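Local atomic coordinates of VP1 (Polyomavirus HPyV6, PDB entry 4PCG), a protein that forms pentamers that build the outer shell of the icosahedral virion and probably takes part in attachment to host cells. Residues Thr182-Glu185 with Asn186-Tyr189; Gly102-Arg105 with Ala106-Thr109; Thr246-Asp249 with Ala250-Gln253. All coordinates share one frame; numbering follows the deposited sequence.

In the fold
All three contacts are local bends of the VP1 jelly-roll chain, contact 1 at the main sheet and contacts 2 and 3 in the loops connecting its strands; along the chain the order is contact 2, contact 1, contact 3. Contact 1 leads into strand 187-194. Contact 2 tips the hairpin of 103-104 and 109-110; contact 3 turns the loop between strands 227-239 and 256-274. The centres of contacts 2 and 3 are about 11 Å apart and the two touch; the centre of contact 1, across the chain's centre, is about 44 Å and 41 Å from theirs. Contact 2 of one copy also meets contact 3 of another, consistent with a part in holding the pentamer together.

Contact 1. Residues Thr182-Glu185 with Asn186-Tyr189; sequences TRNE and NCRY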
ATOM      1  N   THR B 182      25.898  11.628  -3.128  1.00 17.23           N
ATOM      2  CA  THR B 182      27.033  12.384  -2.631  1.00 19.78           C
ATOM      3  C   THR B 182      27.275  13.634  -3.461  1.00 18.12           C
ATOM      4  O   THR B 182      28.086  14.446  -3.080  1.00 17.84           O
ATOM      5  CB  THR B 182      28.356  11.585  -2.593  1.00 21.47           C
ATOM      6  OG1 THR B 182      28.850  11.399  -3.925  1.00 20.02           O
ATOM      7  CG2 THR B 182      28.186  10.250  -1.830  1.00 21.55           C
ATOM      8  N   ARG B 183      26.582  13.789  -4.580  1.00 16.90           N
ATOM      9  CA  ARG B 183      26.705  14.967  -5.440  1.00 17.23           C
ATOM     10  C   ARG B 183      25.311  15.569  -5.679  1.00 16.38           C
ATOM     11  O   ARG B 183      24.501  15.629  -4.733  1.00 16.41           O
ATOM     12  CB  ARG B 183      27.496  14.625  -6.714  1.00 17.76           C
ATOM     13  CG  ARG B 183      28.883  14.071  -6.388  1.00 19.72           C
ATOM     14  CD  ARG B 183      29.695  13.726  -7.636  1.00 18.53           C
ATOM     15  NE  ARG B 183      31.022  13.309  -7.248  1.00 21.14           N
ATOM     16  CZ  ARG B 183      32.060  13.121  -8.069  1.00 21.87           C
ATOM     17  NH1 ARG B 183      31.959  13.281  -9.376  1.00 22.09           N
ATOM     18  NH2 ARG B 183      33.220  12.764  -7.555  1.00 23.91           N
ATOM     19  N   ASN B 184      24.995  15.972  -6.898  1.00 15.11           N
ATOM     20  CA  ASN B 184      23.685  16.537  -7.219  1.00 15.86           C
ATOM     21  C   ASN B 184      23.278  17.674  -6.309  1.00 16.88           C
ATOM     22  O   ASN B 184      22.098  17.791  -5.934  1.00 17.45           O
ATOM     23  CB  ASN B 184      22.638  15.445  -7.279  1.00 14.76           C
ATOM     24  CG  ASN B 184      22.855  14.548  -8.496  1.00 16.57           C
ATOM     25  OD1 ASN B 184      22.851  15.039  -9.617  1.00 13.89           O
ATOM     26  ND2 ASN B 184      23.048  13.249  -8.276  1.00 15.14           N
ATOM     27  N   GLU B 185      24.253  18.535  -6.038  1.00 17.46           N
ATOM     28  CA  GLU B 185      24.061  19.647  -5.111  1.00 23.50           C
ATOM     29  C   GLU B 185      22.909  20.587  -5.499  1.00 26.48           C
ATOM     30  O   GLU B 185      22.151  21.061  -4.645  1.00 41.71           O
ATOM     31  CB  GLU B 185      25.376  20.462  -4.964  1.00 25.74           C
ATOM     32  CG  GLU B 185      26.504  19.708  -4.258  1.00 40.14           C
ATOM     33  CD  GLU B 185      27.310  18.702  -5.122  1.00 45.60           C
ATOM     34  OE1 GLU B 185      28.312  18.153  -4.597  1.00 61.20           O
ATOM     35  OE2 GLU B 185      26.991  18.453  -6.308  1.00 33.65           O
ATOM     36  N   ASN B 186      22.801  20.892  -6.760  1.00 23.40           N
ATOM     37  CA  ASN B 186      21.856  21.957  -7.169  1.00 20.74           C
ATOM     38  C   ASN B 186      20.886  21.249  -8.101  1.00 17.07           C
ATOM     39  O   ASN B 186      20.656  21.632  -9.235  1.00 17.75           O
ATOM     40  CB  ASN B 186      22.700  23.039  -7.847  1.00 22.94           C
ATOM     41  CG  ASN B 186      21.894  24.194  -8.433  1.00 21.33           C
ATOM     42  OD1 ASN B 186      20.936  24.690  -7.843  1.00 18.16           O
ATOM     43  ND2 ASN B 186      22.327  24.648  -9.595  1.00 17.66           N
ATOM     44  N   CYS B 187      20.320  20.171  -7.568  1.00 15.39           N
ATOM     45  CA  CYS B 187      19.416  19.296  -8.302  1.00 17.27           C
ATOM     46  C   CYS B 187      18.475  18.643  -7.304  1.00 16.33           C
ATOM     47  O   CYS B 187      18.871  18.402  -6.172  1.00 17.10           O
ATOM     48  CB  CYS B 187      20.246  18.265  -9.005  1.00 18.91           C
ATOM     49  SG  CYS B 187      19.401  16.818  -9.623  1.00 19.26           S
ATOM     50  N   ARG B 188      17.231  18.418  -7.706  1.00 14.96           N
ATOM     51  CA  ARG B 188      16.326  17.581  -6.938  1.00 15.45           C
ATOM     52  C   ARG B 188      15.954  16.389  -7.791  1.00 16.21           C
ATOM     53  O   ARG B 188      15.641  16.543  -8.987  1.00 14.67           O
ATOM     54  CB  ARG B 188      15.058  18.324  -6.582  1.00 16.04           C
ATOM     55  CG  ARG B 188      15.292  19.663  -5.923  1.00 17.12           C
ATOM     56  CD  ARG B 188      16.096  19.631  -4.634  1.00 19.78           C
ATOM     57  NE  ARG B 188      16.181  21.030  -4.193  1.00 23.97           N
ATOM     58  CZ  ARG B 188      17.276  21.763  -4.071  1.00 21.68           C
ATOM     59  NH1 ARG B 188      17.139  23.041  -3.705  1.00 21.88           N
ATOM     60  NH2 ARG B 188      18.505  21.268  -4.242  1.00 22.98           N
ATOM     61  N   TYR B 189      15.940  15.212  -7.173  1.00 14.54           N
ATOM     62  CA  TYR B 189      15.538  14.017  -7.894  1.00 14.38           C
ATOM     63  C   TYR B 189      14.717  13.098  -7.004  1.00 13.23           C
ATOM     64  O   TYR B 189      14.823  13.130  -5.771  1.00 14.30           O
ATOM     65  CB  TYR B 189      16.744  13.299  -8.539  1.00 12.53           C
ATOM     66  CG  TYR B 189      17.732  12.745  -7.559  1.00 13.74           C
ATOM     67  CD1 TYR B 189      17.518  11.515  -6.939  1.00 14.65           C
ATOM     68  CD2 TYR B 189      18.873  13.467  -7.208  1.00 17.27           C
ATOM     69  CE1 TYR B 189      18.414  11.018  -6.020  1.00 16.10           C
ATOM     70  CE2 TYR B 189      19.783  12.971  -6.298  1.00 17.51           C
ATOM     71  CZ  TYR B 189      19.539  11.750  -5.692  1.00 16.78           C
ATOM     72  OH  TYR B 189      20.439  11.290  -4.766  1.00 19.52           O
TER
HETATM   73  O   HOH W   1      20.604  19.028  -3.762  1.00 28.26           O
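N184 and Y189 are brought together by two first torsions: CG of N184 stands beside its backbone N and opposite the carbonyl carbon (chi1 -70°), while the Y189 ring takes the crowded position between N and carbonyl carbon (chi1 65°). The two side chains cross at about a right angle, amide and ring planes steeply inclined (68°). ND2 of N184 lies 3.8 Å from CE2 of Y189, obliquely placed, and CB of N184 is 3.9 Å from the same CE2. C187 packs beside N184: its SG is 3.9 Å from OD1 of N184, and CB of C187 comes 3.6 Å from O of N184. The N184 amide is held at both ends elsewhere, OD1 accepting from the backbone N of D129 and ND2 donating to O of D180, which fixes its rotation and satisfies its polar atoms in a buried place.

The segment turns the corner from the loop after strand 177-179 into strand 187-194, the jelly-roll strand that pairs with 117-124. N184 has left-handed backbone angles, and N of C187 gives only a weak bond to its O. A water bridges the bend, donating to O of E185 at 2.7 Å and O of N184 at 2.9 Å. More acceptors surround it than it has protons, so it probably cannot donate to all of them at once. The same water accepts weakly from NH2 of R188. That NH2 lies 3.7 Å from O of E185, which sits in plane at the guanidinium edge, a contact and not a bond. NE of R188 donates more firmly to O of L213, and ND2 of N186 to O of L222, both anchoring the bend to strand 211-222. ND2 and OD1 of N207 of a neighbouring subunit bond O of C187 and N of Y189.

Contact 2. Residues Gly102-Arg105 with Ala106-Thr109; sequences GYIR and AQGT
I104 and T109 are joined by a nearly straight backbone hydrogen bond, N of I104 to O of T109 (2.9 Å, 173°). Further into the bend, N of G108 donates to O of R105 at 3.2 Å. This R105-G108 bond closes a type I turn at the tip of a hairpin that I104 and T109 hold together. A third bond, from N of Q107 to O of I104, is weak. G108 and T109 both face I104, which makes a G1 beta bulge; G108 sits there with the positive phi (51°) that glycine readily adopts.

The side-chain packing rests on I104 and Q107, which lie side by side and point the same way. CG of Q107 stands beside its backbone N (chi1 -67°) and the chain runs on extended, so that OE1 of Q107 ends 3.6 Å from CD1 of I104 and 4.0 Å from its CG2. On the preceding residue, CB of Y103 rests 3.6 Å from O of T109.

The hairpin of strands 103-104 and 109-110 leans on the loop before strand 256-274, where O of Y103 accepts a backbone hydrogen bond from N of T246 (2.8 Å) and I104 touches L247. The hairpin also meets a neighbouring subunit: Y103 stacks on F49 of that subunit, and T109 OG1 bonds NE of R255 of the same neighbour.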
ATOM      1  N   GLY B 102       0.321  -8.847 -26.064  1.00 20.58           N
ATOM      2  CA  GLY B 102       0.213 -10.287 -26.336  1.00 20.74           C
ATOM      3  C   GLY B 102      -0.760 -10.937 -25.376  1.00 22.60           C
ATOM      4  O   GLY B 102      -1.474 -10.246 -24.623  1.00 22.50           O
ATOM      5  N   TYR B 103      -0.767 -12.254 -25.342  1.00 21.92           N
ATOM      6  CA  TYR B 103      -1.657 -12.973 -24.433  1.00 23.47           C
ATOM      7  C   TYR B 103      -0.949 -14.136 -23.730  1.00 25.99           C
ATOM      8  O   TYR B 103       0.082 -14.612 -24.195  1.00 25.86           O
ATOM      9  CB  TYR B 103      -2.912 -13.423 -25.153  1.00 26.40           C
ATOM     10  CG  TYR B 103      -2.711 -14.470 -26.238  1.00 26.94           C
ATOM     11  CD1 TYR B 103      -2.426 -14.087 -27.546  1.00 30.65           C
ATOM     12  CD2 TYR B 103      -2.807 -15.826 -25.961  1.00 28.80           C
ATOM     13  CE1 TYR B 103      -2.263 -15.023 -28.553  1.00 32.43           C
ATOM     14  CE2 TYR B 103      -2.643 -16.774 -26.959  1.00 30.75           C
ATOM     15  CZ  TYR B 103      -2.358 -16.361 -28.256  1.00 33.20           C
ATOM     16  OH  TYR B 103      -2.175 -17.264 -29.256  1.00 35.67           O
ATOM     17  N   ILE B 104      -1.482 -14.549 -22.588  1.00 23.98           N
ATOM     18  CA  ILE B 104      -0.922 -15.673 -21.853  1.00 25.53           C
ATOM     19  C   ILE B 104      -1.775 -16.876 -22.188  1.00 27.67           C
ATOM     20  O   ILE B 104      -2.950 -17.010 -21.760  1.00 27.62           O
ATOM     21  CB  ILE B 104      -0.885 -15.451 -20.334  1.00 28.26           C
ATOM     22  CG1 ILE B 104      -0.180 -14.146 -19.991  1.00 29.02           C
ATOM     23  CG2 ILE B 104      -0.183 -16.639 -19.650  1.00 29.53           C
ATOM     24  CD1 ILE B 104      -0.254 -13.773 -18.517  1.00 30.93           C
ATOM     25  N   ARG B 105      -1.205 -17.772 -22.986  1.00 27.03           N
ATOM     26  CA  ARG B 105      -1.979 -18.883 -23.485  1.00 30.69           C
ATOM     27  C   ARG B 105      -2.542 -19.727 -22.343  1.00 33.05           C
ATOM     28  O   ARG B 105      -3.710 -20.105 -22.366  1.00 33.46           O
ATOM     29  CB  ARG B 105      -1.123 -19.745 -24.424  1.00 32.63           C
ATOM     30  CG  ARG B 105      -1.814 -20.965 -24.990  1.00 39.55           C
ATOM     31  CD  ARG B 105      -0.955 -21.596 -26.081  1.00 41.19           C
ATOM     32  NE  ARG B 105      -1.218 -20.993 -27.386  1.00 43.36           N
ATOM     33  CZ  ARG B 105      -0.358 -20.913 -28.403  1.00 51.64           C
ATOM     34  NH1 ARG B 105       0.893 -21.371 -28.317  1.00 55.00           N
ATOM     35  NH2 ARG B 105      -0.755 -20.340 -29.529  1.00 56.38           N
ATOM     36  N   ALA B 106      -1.715 -20.006 -21.342  1.00 35.20           N
ATOM     37  CA  ALA B 106      -2.112 -20.923 -20.276  1.00 46.20           C
ATOM     38  C   ALA B 106      -3.301 -20.371 -19.493  1.00 40.73           C
ATOM     39  O   ALA B 106      -4.133 -21.130 -19.039  1.00 40.56           O
ATOM     40  CB  ALA B 106      -0.944 -21.184 -19.327  1.00 45.78           C
ATOM     41  N   GLN B 107      -3.363 -19.052 -19.338  1.00 36.47           N
ATOM     42  CA  GLN B 107      -4.413 -18.422 -18.562  1.00 35.73           C
ATOM     43  C   GLN B 107      -5.536 -17.801 -19.403  1.00 35.89           C
ATOM     44  O   GLN B 107      -6.412 -17.138 -18.860  1.00 33.21           O
ATOM     45  CB  GLN B 107      -3.797 -17.368 -17.675  1.00 39.71           C
ATOM     46  CG  GLN B 107      -2.900 -17.934 -16.599  1.00 55.55           C
ATOM     47  CD  GLN B 107      -2.455 -16.851 -15.647  1.00 55.23           C
ATOM     48  OE1 GLN B 107      -1.832 -15.866 -16.059  1.00 72.94           O
ATOM     49  NE2 GLN B 107      -2.802 -17.000 -14.371  1.00 65.58           N
ATOM     50  N   GLY B 108      -5.501 -17.978 -20.718  1.00 30.00           N
ATOM     51  CA  GLY B 108      -6.566 -17.468 -21.596  1.00 29.78           C
ATOM     52  C   GLY B 108      -6.918 -15.988 -21.405  1.00 27.35           C
ATOM     53  O   GLY B 108      -8.095 -15.623 -21.427  1.00 28.36           O
ATOM     54  N   THR B 109      -5.915 -15.142 -21.264  1.00 25.33           N
ATOM     55  CA  THR B 109      -6.148 -13.718 -20.953  1.00 24.84           C
ATOM     56  C   THR B 109      -5.061 -12.807 -21.538  1.00 24.71           C
ATOM     57  O   THR B 109      -3.911 -13.238 -21.748  1.00 23.81           O
ATOM     58  CB  THR B 109      -6.336 -13.564 -19.407  1.00 25.66           C
ATOM     59  OG1 THR B 109      -7.128 -12.386 -19.103  1.00 27.57           O
ATOM     60  CG2 THR B 109      -4.981 -13.541 -18.688  1.00 23.45           C
TER

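Contact 3. Residues Thr246-Asp249 with Ala250-Gln253; sequences TLSD and AYSQ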
ATOM      1  N   THR B 246       2.803 -14.852 -24.967  1.00 25.59           N
ATOM      2  CA  THR B 246       3.954 -14.352 -24.268  1.00 24.75           C
ATOM      3  C   THR B 246       3.982 -14.969 -22.869  1.00 22.70           C
ATOM      4  O   THR B 246       3.107 -15.749 -22.522  1.00 24.67           O
ATOM      5  CB  THR B 246       3.977 -12.815 -24.220  1.00 22.78           C
ATOM      6  OG1 THR B 246       5.266 -12.357 -23.777  1.00 25.65           O
ATOM      7  CG2 THR B 246       2.876 -12.263 -23.277  1.00 25.22           C
ATOM      8  N   LEU B 247       5.028 -14.652 -22.113  1.00 27.08           N
ATOM      9  CA  LEU B 247       5.258 -15.235 -20.780  1.00 26.68           C
ATOM     10  C   LEU B 247       5.387 -16.739 -20.842  1.00 26.62           C
ATOM     11  O   LEU B 247       4.838 -17.463 -20.021  1.00 27.24           O
ATOM     12  CB  LEU B 247       4.152 -14.841 -19.796  1.00 26.88           C
ATOM     13  CG  LEU B 247       4.587 -14.757 -18.332  1.00 32.16           C
ATOM     14  CD1 LEU B 247       5.589 -13.630 -18.111  1.00 31.90           C
ATOM     15  CD2 LEU B 247       3.362 -14.558 -17.450  1.00 35.52           C
ATOM     16  N   SER B 248       6.121 -17.204 -21.842  1.00 30.24           N
ATOM     17  CA  SER B 248       6.462 -18.608 -21.976  1.00 30.77           C
ATOM     18  C   SER B 248       7.867 -18.728 -22.594  1.00 30.29           C
ATOM     19  O   SER B 248       8.357 -17.785 -23.226  1.00 32.06           O
ATOM     20  CB  SER B 248       5.436 -19.309 -22.866  1.00 37.94           C
ATOM     21  OG  SER B 248       5.542 -18.817 -24.191  1.00 35.59           O
ATOM     22  N   ASP B 249       8.504 -19.884 -22.408  1.00 34.21           N
ATOM     23  CA  ASP B 249       9.831 -20.134 -23.002  1.00 35.77           C
ATOM     24  C   ASP B 249       9.756 -20.025 -24.528  1.00 39.01           C
ATOM     25  O   ASP B 249      10.590 -19.366 -25.155  1.00 37.92           O
ATOM     26  CB  ASP B 249      10.373 -21.517 -22.590  1.00 39.72           C
ATOM     27  CG  ASP B 249      11.893 -21.681 -22.849  1.00 43.22           C
ATOM     28  OD1 ASP B 249      12.605 -20.671 -23.057  1.00 44.38           O
ATOM     29  OD2 ASP B 249      12.375 -22.834 -22.831  1.00 41.63           O
ATOM     30  N   ALA B 250       8.722 -20.621 -25.118  1.00 40.18           N
ATOM     31  CA  ALA B 250       8.547 -20.589 -26.576  1.00 37.39           C
ATOM     32  C   ALA B 250       8.521 -19.172 -27.182  1.00 38.36           C
ATOM     33  O   ALA B 250       8.913 -19.005 -28.329  1.00 36.82           O
ATOM     34  CB  ALA B 250       7.297 -21.375 -26.978  1.00 38.11           C
ATOM     35  N   TYR B 251       8.103 -18.147 -26.431  1.00 32.76           N
ATOM     36  CA  TYR B 251       8.035 -16.768 -26.981  1.00 32.10           C
ATOM     37  C   TYR B 251       8.961 -15.777 -26.277  1.00 33.26           C
ATOM     38  O   TYR B 251       8.751 -14.531 -26.300  1.00 33.32           O
ATOM     39  CB  TYR B 251       6.581 -16.278 -26.988  1.00 32.50           C
ATOM     40  CG  TYR B 251       5.825 -16.949 -28.087  1.00 31.83           C
ATOM     41  CD1 TYR B 251       5.280 -18.228 -27.905  1.00 34.40           C
ATOM     42  CD2 TYR B 251       5.719 -16.354 -29.347  1.00 33.32           C
ATOM     43  CE1 TYR B 251       4.609 -18.875 -28.934  1.00 39.70           C
ATOM     44  CE2 TYR B 251       5.066 -17.014 -30.390  1.00 37.39           C
ATOM     45  CZ  TYR B 251       4.505 -18.255 -30.172  1.00 36.82           C
ATOM     46  OH  TYR B 251       3.848 -18.907 -31.184  1.00 38.12           O
ATOM     47  N   SER B 252      10.005 -16.321 -25.661  1.00 33.38           N
ATOM     48  CA  SER B 252      10.928 -15.491 -24.883  1.00 39.88           C
ATOM     49  C   SER B 252      11.657 -14.514 -25.806  1.00 37.99           C
ATOM     50  O   SER B 252      11.940 -13.379 -25.448  1.00 36.11           O
ATOM     51  CB  SER B 252      11.923 -16.369 -24.102  1.00 39.35           C
ATOM     52  OG  SER B 252      12.606 -17.268 -24.944  1.00 40.64           O
ATOM     53  N   GLN B 253      11.924 -14.955 -27.022  1.00 36.00           N
ATOM     54  CA  GLN B 253      12.613 -14.101 -28.004  1.00 39.16           C
ATOM     55  C   GLN B 253      11.833 -12.833 -28.436  1.00 42.44           C
ATOM     56  O   GLN B 253      12.341 -12.032 -29.233  1.00 38.39           O
ATOM     57  CB  GLN B 253      13.041 -14.932 -29.238  1.00 40.08           C
ATOM     58  CG  GLN B 253      11.970 -15.153 -30.311  1.00 52.69           C
ATOM     59  CD  GLN B 253      10.907 -16.210 -29.990  1.00 58.75           C
ATOM     60  OE1 GLN B 253       9.903 -16.300 -30.701  1.00 63.93           O
ATOM     61  NE2 GLN B 253      11.122 -17.021 -28.945  1.00 45.69           N
TER
HETATM   62  O   HOH W   2       6.857 -12.521 -25.834  1.00 24.03           O
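S248 and Y251 meet with the hydroxyl set against the ring's edge: OG of S248 lies close to the ring plane, 3.8 Å from CD1 of Y251. Two torsions arrange this, OG of S248 standing between its backbone N and carbonyl carbon (chi1 67°), and CG of Y251 beside its own N (chi1 -74°). N of Y251 donates to O of S248 at 3.2 Å, and more weakly to OG of the same serine.

S252 faces D249 differently. Its hydroxyl OG reaches O of D249 (2.9 Å) in the carbonyl plane, on a lone pair, whereas its backbone N comes to the same oxygen from above the plane at 3.1 Å. One acceptor is thus gripped twice by a single residue. Q253 bends back over the turn, its NE2 giving an almost straight bond to O of A250 (3.0 Å, 173°) with the acceptor in the amide plane. These three-residue steps, S248 to Y251 and D249 to S252, lead the chain into the 3-10 segment that S252 and Q253 belong to. A water bridges OG1 of T246 (2.6 Å) and O of Y251, donating to the latter.

The turn lies between strands 227-239 and 256-274, anchored by T246, whose OG1 bonds NH1 of R255; D249 and S252 pack on R105 and G108 of a neighbouring subunit.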